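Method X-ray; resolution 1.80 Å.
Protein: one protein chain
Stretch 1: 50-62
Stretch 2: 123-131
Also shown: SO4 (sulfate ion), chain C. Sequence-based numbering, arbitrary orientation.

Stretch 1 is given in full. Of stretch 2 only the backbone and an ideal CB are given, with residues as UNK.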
ATOM      1  N   ALA A  50     -16.244   5.672 -10.324  1.00 15.62           N
ATOM      2  CA  ALA A  50     -15.861   5.157 -11.654  1.00 16.36           C
ATOM      3  C   ALA A  50     -14.549   5.755 -12.152  1.00 16.95           C
ATOM      4  O   ALA A  50     -13.615   5.060 -12.627  1.00 18.75           O
ATOM      5  CB  ALA A  50     -17.020   5.434 -12.691  1.00 16.68           C
ATOM      6  N   LYS A  51     -14.460   7.050 -12.041  1.00 16.58           N
ATOM      7  CA  LYS A  51     -13.278   7.750 -12.546  1.00 16.14           C
ATOM      8  C   LYS A  51     -11.940   7.173 -12.015  1.00 16.80           C
ATOM      9  O   LYS A  51     -10.887   7.248 -12.692  1.00 13.24           O
ATOM     10  CB  LYS A  51     -13.336   9.226 -12.163  1.00 18.35           C
ATOM     11  CG  LYS A  51     -12.371  10.084 -13.009  1.00 18.12           C
ATOM     12  CD  LYS A  51     -12.238  11.568 -12.554  1.00 24.72           C
ATOM     13  CE  LYS A  51     -13.520  12.346 -12.586  1.00 24.18           C
ATOM     14  NZ  LYS A  51     -13.312  13.760 -12.112  1.00 20.97           N
ATOM     15  N   VAL A  52     -11.952   6.630 -10.800  1.00 14.60           N
ATOM     16  CA  VAL A  52     -10.710   6.251 -10.103  1.00 15.72           C
ATOM     17  C   VAL A  52     -10.827   4.881  -9.439  1.00 16.77           C
ATOM     18  O   VAL A  52     -10.066   4.574  -8.554  1.00 17.19           O
ATOM     19  CB  VAL A  52     -10.292   7.299  -9.004  1.00 16.91           C
ATOM     20  CG1 VAL A  52      -9.977   8.640  -9.607  1.00 12.57           C
ATOM     21  CG2 VAL A  52     -11.350   7.486  -7.950  1.00 10.21           C
ATOM     22  N   ASN A  53     -11.728   4.039  -9.913  1.00 15.09           N
ATOM     23  CA  ASN A  53     -12.033   2.794  -9.199  1.00 15.31           C
ATOM     24  C   ASN A  53     -10.910   1.741  -9.296  1.00 16.29           C
ATOM     25  O   ASN A  53      -9.888   1.972  -9.911  1.00 15.00           O
ATOM     26  CB  ASN A  53     -13.414   2.269  -9.612  1.00 15.11           C
ATOM     27  CG  ASN A  53     -13.459   1.707 -10.970  1.00 23.25           C
ATOM     28  OD1 ASN A  53     -12.424   1.372 -11.573  1.00 29.23           O
ATOM     29  ND2 ASN A  53     -14.679   1.517 -11.476  1.00 18.59           N
ATOM     30  N   LEU A  54     -11.091   0.637  -8.594  1.00 16.16           N
ATOM     31  CA  LEU A  54     -10.101  -0.431  -8.551  1.00 17.16           C
ATOM     32  C   LEU A  54      -9.568  -0.759  -9.989  1.00 15.86           C
ATOM     33  O   LEU A  54      -8.349  -0.806 -10.205  1.00 17.04           O
ATOM     34  CB  LEU A  54     -10.731  -1.665  -7.858  1.00 16.55           C
ATOM     35  CG  LEU A  54      -9.762  -2.656  -7.213  1.00 17.71           C
ATOM     36  CD1 LEU A  54     -10.539  -3.613  -6.343  1.00 17.65           C
ATOM     37  CD2 LEU A  54      -8.969  -3.390  -8.300  1.00 20.19           C
ATOM     38  N   SER A  55     -10.488  -0.847 -10.955  1.00 12.83           N
ATOM     39  CA  SER A  55     -10.204  -1.310 -12.304  1.00 17.07           C
ATOM     40  C   SER A  55      -9.323  -0.278 -12.995  1.00 15.66           C
ATOM     41  O   SER A  55      -8.460  -0.644 -13.756  1.00 16.51           O
ATOM     42  CB  SER A  55     -11.479  -1.529 -13.088  1.00 19.62           C
ATOM     43  OG  SER A  55     -12.216  -2.579 -12.429  1.00 25.42           O
ATOM     44  N   VAL A  56      -9.542   0.991 -12.672  1.00 13.20           N
ATOM     45  CA  VAL A  56      -8.718   2.057 -13.296  1.00 12.76           C
ATOM     46  C   VAL A  56      -7.235   1.969 -12.867  1.00 15.53           C
ATOM     47  O   VAL A  56      -6.287   2.138 -13.705  1.00 15.13           O
ATOM     48  CB  VAL A  56      -9.279   3.414 -12.929  1.00 16.47           C
ATOM     49  CG1 VAL A  56      -8.365   4.530 -13.413  1.00 14.47           C
ATOM     50  CG2 VAL A  56     -10.679   3.565 -13.538  1.00 18.86           C
ATOM     51  N   LEU A  57      -7.012   1.757 -11.570  1.00 13.72           N
ATOM     52  CA  LEU A  57      -5.665   1.590 -11.054  1.00 15.07           C
ATOM     53  C   LEU A  57      -5.076   0.305 -11.597  1.00 15.69           C
ATOM     54  O   LEU A  57      -3.911   0.265 -11.950  1.00 14.16           O
ATOM     55  CB  LEU A  57      -5.638   1.559  -9.520  1.00 13.61           C
ATOM     56  CG  LEU A  57      -5.626   2.935  -8.798  1.00 14.71           C
ATOM     57  CD1 LEU A  57      -6.922   3.734  -8.937  1.00 15.39           C
ATOM     58  CD2 LEU A  57      -5.264   2.778  -7.327  1.00 15.13           C
ATOM     59  N   ALA A  58      -5.864  -0.767 -11.617  1.00 13.69           N
ATOM     60  CA  ALA A  58      -5.373  -2.083 -12.043  1.00 15.93           C
ATOM     61  C   ALA A  58      -4.833  -2.101 -13.483  1.00 20.25           C
ATOM     62  O   ALA A  58      -3.887  -2.847 -13.777  1.00 16.45           O
ATOM     63  CB  ALA A  58      -6.474  -3.162 -11.858  1.00 13.92           C
ATOM     64  N   LYS A  59      -5.387  -1.244 -14.347  1.00 17.00           N
ATOM     65  CA  LYS A  59      -4.975  -1.196 -15.756  1.00 20.60           C
ATOM     66  C   LYS A  59      -3.505  -0.818 -15.907  1.00 19.58           C
ATOM     67  O   LYS A  59      -2.860  -1.180 -16.897  1.00 19.95           O
ATOM     68  CB  LYS A  59      -5.846  -0.228 -16.574  1.00 20.04           C
ATOM     69  CG  LYS A  59      -7.161  -0.801 -17.043  1.00 27.41           C
ATOM     70  CD  LYS A  59      -6.968  -1.743 -18.225  1.00 34.72           C
ATOM     71  CE  LYS A  59      -8.315  -2.239 -18.728  1.00 39.41           C
ATOM     72  NZ  LYS A  59      -8.138  -3.404 -19.655  1.00 46.91           N
ATOM     73  N   HIS A  60      -2.976  -0.077 -14.938  1.00 16.91           N
ATOM     74  CA  HIS A  60      -1.541   0.270 -14.943  1.00 16.21           C
ATOM     75  C   HIS A  60      -0.686  -0.961 -14.794  1.00 15.72           C
ATOM     76  O   HIS A  60       0.474  -0.952 -15.147  1.00 18.26           O
ATOM     77  CB  HIS A  60      -1.214   1.338 -13.890  1.00 13.76           C
ATOM     78  CG  HIS A  60      -1.807   2.663 -14.222  1.00 14.68           C
ATOM     79  ND1 HIS A  60      -1.074   3.675 -14.816  1.00 19.04           N
ATOM     80  CD2 HIS A  60      -3.080   3.120 -14.137  1.00 13.41           C
ATOM     81  CE1 HIS A  60      -1.873   4.694 -15.072  1.00 17.82           C
ATOM     82  NE2 HIS A  60      -3.092   4.387 -14.681  1.00 20.81           N
ATOM     83  N   PHE A  61      -1.276  -2.044 -14.279  1.00 15.35           N
ATOM     84  CA  PHE A  61      -0.524  -3.280 -14.081  1.00 13.48           C
ATOM     85  C   PHE A  61      -0.906  -4.368 -15.107  1.00 13.69           C
ATOM     86  O   PHE A  61      -0.028  -5.079 -15.627  1.00 15.20           O
ATOM     87  CB  PHE A  61      -0.731  -3.738 -12.660  1.00 11.81           C
ATOM     88  CG  PHE A  61      -0.263  -2.750 -11.622  1.00 12.91           C
ATOM     89  CD1 PHE A  61      -1.108  -1.762 -11.139  1.00 14.33           C
ATOM     90  CD2 PHE A  61       1.043  -2.781 -11.177  1.00 11.41           C
ATOM     91  CE1 PHE A  61      -0.680  -0.852 -10.203  1.00 15.17           C
ATOM     92  CE2 PHE A  61       1.501  -1.890 -10.241  1.00 11.33           C
ATOM     93  CZ  PHE A  61       0.660  -0.909  -9.751  1.00 15.15           C
ATOM     94  N   THR A  62      -2.191  -4.520 -15.397  1.00 15.13           N
ATOM     95  CA  THR A  62      -2.632  -5.549 -16.346  1.00 13.17           C
ATOM     96  C   THR A  62      -2.130  -5.223 -17.749  1.00 17.33           C
ATOM     97  O   THR A  62      -1.891  -6.120 -18.535  1.00 17.94           O
ATOM     98  CB  THR A  62      -4.130  -5.729 -16.368  1.00 18.74           C
ATOM     99  OG1 THR A  62      -4.749  -4.478 -16.710  1.00 16.85           O
ATOM    100  CG2 THR A  62      -4.621  -6.249 -15.028  1.00 15.52           C
ATOM    101  N   UNK A 123      -5.699  12.435 -16.325  1.00 14.27           N
ATOM    102  CA  UNK A 123      -4.578  12.110 -15.478  1.00 15.35           C
ATOM    103  C   UNK A 123      -4.550  10.613 -15.182  1.00 18.13           C
ATOM    104  O   UNK A 123      -3.478  10.057 -14.911  1.00 16.52           O
ATOM    105  CB  UNK A 123      -4.639  12.917 -14.180  1.00 15.35           C
ATOM    106  N   UNK A 124      -5.719   9.963 -15.267  1.00 14.02           N
ATOM    107  CA  UNK A 124      -5.848   8.592 -14.800  1.00 19.36           C
ATOM    108  C   UNK A 124      -5.221   7.595 -15.764  1.00 20.87           C
ATOM    109  O   UNK A 124      -5.011   6.433 -15.390  1.00 20.48           O
ATOM    110  CB  UNK A 124      -7.324   8.249 -14.586  1.00 19.36           C
ATOM    111  N   UNK A 125      -4.908   8.048 -16.984  1.00 18.73           N
ATOM    112  CA  UNK A 125      -4.224   7.198 -17.951  1.00 20.78           C
ATOM    113  C   UNK A 125      -2.750   7.597 -18.197  1.00 21.69           C
ATOM    114  O   UNK A 125      -2.068   6.986 -19.031  1.00 23.64           O
ATOM    115  CB  UNK A 125      -4.990   7.232 -19.275  1.00 20.78           C
ATOM    116  N   UNK A 126      -2.242   8.576 -17.447  1.00 19.86           N
ATOM    117  CA  UNK A 126      -0.846   9.005 -17.585  1.00 21.32           C
ATOM    118  C   UNK A 126       0.004   8.037 -16.785  1.00 21.53           C
ATOM    119  O   UNK A 126      -0.486   7.407 -15.833  1.00 19.24           O
ATOM    120  CB  UNK A 126      -0.641  10.445 -17.111  1.00 21.32           C
ATOM    121  N   UNK A 127       1.283   7.962 -17.139  1.00 22.68           N
ATOM    122  CA  UNK A 127       2.164   6.979 -16.517  1.00 24.81           C
ATOM    123  C   UNK A 127       2.382   7.175 -15.044  1.00 20.82           C
ATOM    124  O   UNK A 127       2.775   6.227 -14.376  1.00 19.28           O
ATOM    125  CB  UNK A 127       3.524   6.992 -17.218  1.00 24.81           C
ATOM    126  N   UNK A 128       2.211   8.400 -14.549  1.00 19.74           N
ATOM    127  CA  UNK A 128       2.505   8.694 -13.169  1.00 19.21           C
ATOM    128  C   UNK A 128       1.295   8.600 -12.292  1.00 19.36           C
ATOM    129  O   UNK A 128       1.390   8.967 -11.108  1.00 19.70           O
ATOM    130  CB  UNK A 128       3.124  10.088 -13.046  1.00 19.21           C
ATOM    131  N   UNK A 129       0.159   8.120 -12.820  1.00 18.58           N
ATOM    132  CA  UNK A 129      -1.064   8.227 -12.027  1.00 16.00           C
ATOM    133  C   UNK A 129      -0.987   7.550 -10.649  1.00 17.78           C
ATOM    134  O   UNK A 129      -1.455   8.115  -9.652  1.00 16.17           O
ATOM    135  CB  UNK A 129      -2.226   7.622 -12.818  1.00 16.00           C
ATOM    136  N   UNK A 130      -0.421   6.352 -10.553  1.00 16.36           N
ATOM    137  CA  UNK A 130      -0.456   5.658  -9.260  1.00 17.61           C
ATOM    138  C   UNK A 130       0.526   6.276  -8.223  1.00 15.85           C
ATOM    139  O   UNK A 130       0.499   5.927  -7.068  1.00 16.93           O
ATOM    140  CB  UNK A 130      -0.124   4.179  -9.469  1.00 17.61           C
ATOM    141  N   UNK A 131       1.398   7.186  -8.666  1.00 14.63           N
ATOM    142  CA  UNK A 131       2.233   7.975  -7.747  1.00 18.77           C
ATOM    143  C   UNK A 131       2.098   9.488  -7.975  1.00 19.31           C
ATOM    144  O   UNK A 131       3.048  10.246  -7.742  1.00 19.82           O
ATOM    145  CB  UNK A 131       3.699   7.565  -7.900  1.00 18.77           C
TER
HETATM  146  S   SO4 C 268     -19.578   7.185 -10.275  1.00 67.09           S
HETATM  147  O1  SO4 C 268     -18.788   7.762 -11.360  1.00 67.47           O
HETATM  148  O2  SO4 C 268     -18.916   6.008  -9.695  1.00 62.59           O
HETATM  149  O3  SO4 C 268     -19.804   8.226  -9.267  1.00 66.94           O
HETATM  150  O4  SO4 C 268     -20.845   6.714 -10.837  1.00 76.93           O

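Position 123 begins the stretch with its ideal CB more than 5.5 Å from anything in stretch 1, so this contact sets no demand and many side chains would serve. The deposited residue is Ala123, whose part is played by the backbone: its O accepts from the N of position 126.

Position 124 is the first to face stretch 1. CA-to-CB points toward it, and the ideal CB lies 4.0 Å from Val56 CG1 and 4.2 Å from Lys51 O, one apolar neighbour and one acceptor. A small or medium side chain suits such a spot, and Ala, Val, Ser or Thr would all be reasonable. The residue is Thr124, chi1 in p. Its CB packs 4.0 Å from Val56 CG1, and its CG2 comes within 3.5 Å of Lys51 O. The hydroxyl is tied in by a water that donates both to Lys51 O (2.7 Å) and to Thr124 OG1 (2.9 Å). The backbone here does as much as the side chain: His60 NE2 donates to Thr124 O at 2.9 Å with an angle of 159°, the one direct hydrogen bond between the stretches. Because the acceptor is a carbonyl, this bond specifies a backbone path rather than a residue type. A second water donates to Val56 O (2.8 Å) and to Thr124 O (3.2 Å).

At 125 CA-to-CB points away, and polar or small residues would do; Thr125 is found.

Position 126 also points away, with phi/psi of -82/158, an extended conformation open to most residues. Ala126 fills it and opens a type I turn that ends at 129. Its O accepts from the N of 129 and lies at the edge of the imidazole, 3.1 Å from His60 CE1.

Positions 127 and 128 are the turn's corners, both directed away. Asp, Asn, Ser or Gly commonly suit such places, and Asp127 and Asn128 are found. A third water links His60 ND1 (3.0 Å) to Asp127 O (3.3 Å), the latter bond weak.

At 129 the chain faces stretch 1 again. The ideal CB is 3.7 Å from His60 CE1, while Leu57 and Val52 offer apolar carbons farther along. A long side chain such as Met, or an aromatic, could span that distance; Leu would stop short. Phe129, chi1 in t, sends its ring there: CE2 meets Leu57 CD1 at 3.8 Å, near the ring plane, and CZ lies 4.3 Å from Val52 CG1.

Position 130 points toward stretch 1 too, but its ideal CB is 5.1 Å from Phe61 CE1 and 5.3 Å from His60 CG, leaving room between two rings. Leu, Ile or Met would suit. In Ile130, CG2 sits over one face of the imidazole, 4.0 Å from His60 CG, and also lies 4.4 Å from Phe61 CE1; CD1 comes within 3.3 Å of Phe61 CZ.

Position 131 is out of reach, so the choice is free as far as stretch 1 is concerned. Tyr131 bonds through its OH elsewhere in the structure.

Stretch 2 (123-131) ATTADNFIY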
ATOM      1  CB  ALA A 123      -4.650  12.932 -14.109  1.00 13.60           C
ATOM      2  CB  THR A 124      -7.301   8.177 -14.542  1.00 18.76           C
ATOM      3  OG1 THR A 124      -8.020   8.205 -15.768  1.00 16.90           O
ATOM      4  CG2 THR A 124      -7.986   9.095 -13.517  1.00 21.04           C
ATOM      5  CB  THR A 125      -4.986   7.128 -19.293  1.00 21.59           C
ATOM      6  OG1 THR A 125      -4.347   6.141 -20.114  1.00 27.52           O
ATOM      7  CG2 THR A 125      -5.082   8.561 -20.044  1.00 15.01           C
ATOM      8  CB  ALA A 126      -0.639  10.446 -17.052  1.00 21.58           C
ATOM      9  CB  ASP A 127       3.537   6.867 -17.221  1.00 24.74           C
ATOM     10  CG  ASP A 127       4.359   8.174 -17.212  1.00 36.33           C
ATOM     11  OD1 ASP A 127       3.879   9.268 -16.833  1.00 45.49           O
ATOM     12  OD2 ASP A 127       5.524   8.090 -17.611  1.00 38.82           O
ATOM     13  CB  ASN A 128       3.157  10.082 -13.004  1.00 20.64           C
ATOM     14  CG  ASN A 128       2.201  11.218 -13.302  1.00 22.95           C
ATOM     15  OD1 ASN A 128       1.327  11.093 -14.148  1.00 20.97           O
ATOM     16  ND2 ASN A 128       2.328  12.306 -12.570  1.00 26.01           N
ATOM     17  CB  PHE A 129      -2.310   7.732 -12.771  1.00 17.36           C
ATOM     18  CG  PHE A 129      -3.589   7.811 -11.902  1.00 13.75           C
ATOM     19  CD1 PHE A 129      -4.064   9.054 -11.482  1.00 17.40           C
ATOM     20  CD2 PHE A 129      -4.226   6.674 -11.448  1.00 23.81           C
ATOM     21  CE1 PHE A 129      -5.137   9.177 -10.703  1.00 18.17           C
ATOM     22  CE2 PHE A 129      -5.330   6.779 -10.662  1.00 16.24           C
ATOM     23  CZ  PHE A 129      -5.792   8.017 -10.255  1.00 16.23           C
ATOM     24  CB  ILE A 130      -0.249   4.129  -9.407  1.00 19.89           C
ATOM     25  CG1 ILE A 130       1.166   3.813  -9.841  1.00 19.80           C
ATOM     26  CG2 ILE A 130      -1.350   3.450 -10.359  1.00 18.35           C
ATOM     27  CD1 ILE A 130       1.494   2.298  -9.736  1.00 31.41           C
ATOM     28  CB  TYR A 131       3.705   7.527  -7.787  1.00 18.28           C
ATOM     29  CG  TYR A 131       4.339   7.509  -9.180  1.00 18.49           C
ATOM     30  CD1 TYR A 131       4.196   6.382 -10.012  1.00 15.30           C
ATOM     31  CD2 TYR A 131       5.041   8.631  -9.675  1.00 20.99           C
ATOM     32  CE1 TYR A 131       4.722   6.356 -11.269  1.00 21.40           C
ATOM     33  CE2 TYR A 131       5.593   8.613 -10.980  1.00 17.93           C
ATOM     34  CZ  TYR A 131       5.431   7.440 -11.752  1.00 16.42           C
ATOM     35  OH  TYR A 131       5.937   7.360 -13.008  1.00 19.44           O
TER
HETATM   36  O   HOH W   1     -10.634   7.018 -15.407  1.00 20.04           O
HETATM   37  O   HOH W   2      -6.251   3.628 -16.111  1.00 27.02           O
HETATM   38  O   HOH W   3       1.728   3.377 -15.757  1.00 22.06           O
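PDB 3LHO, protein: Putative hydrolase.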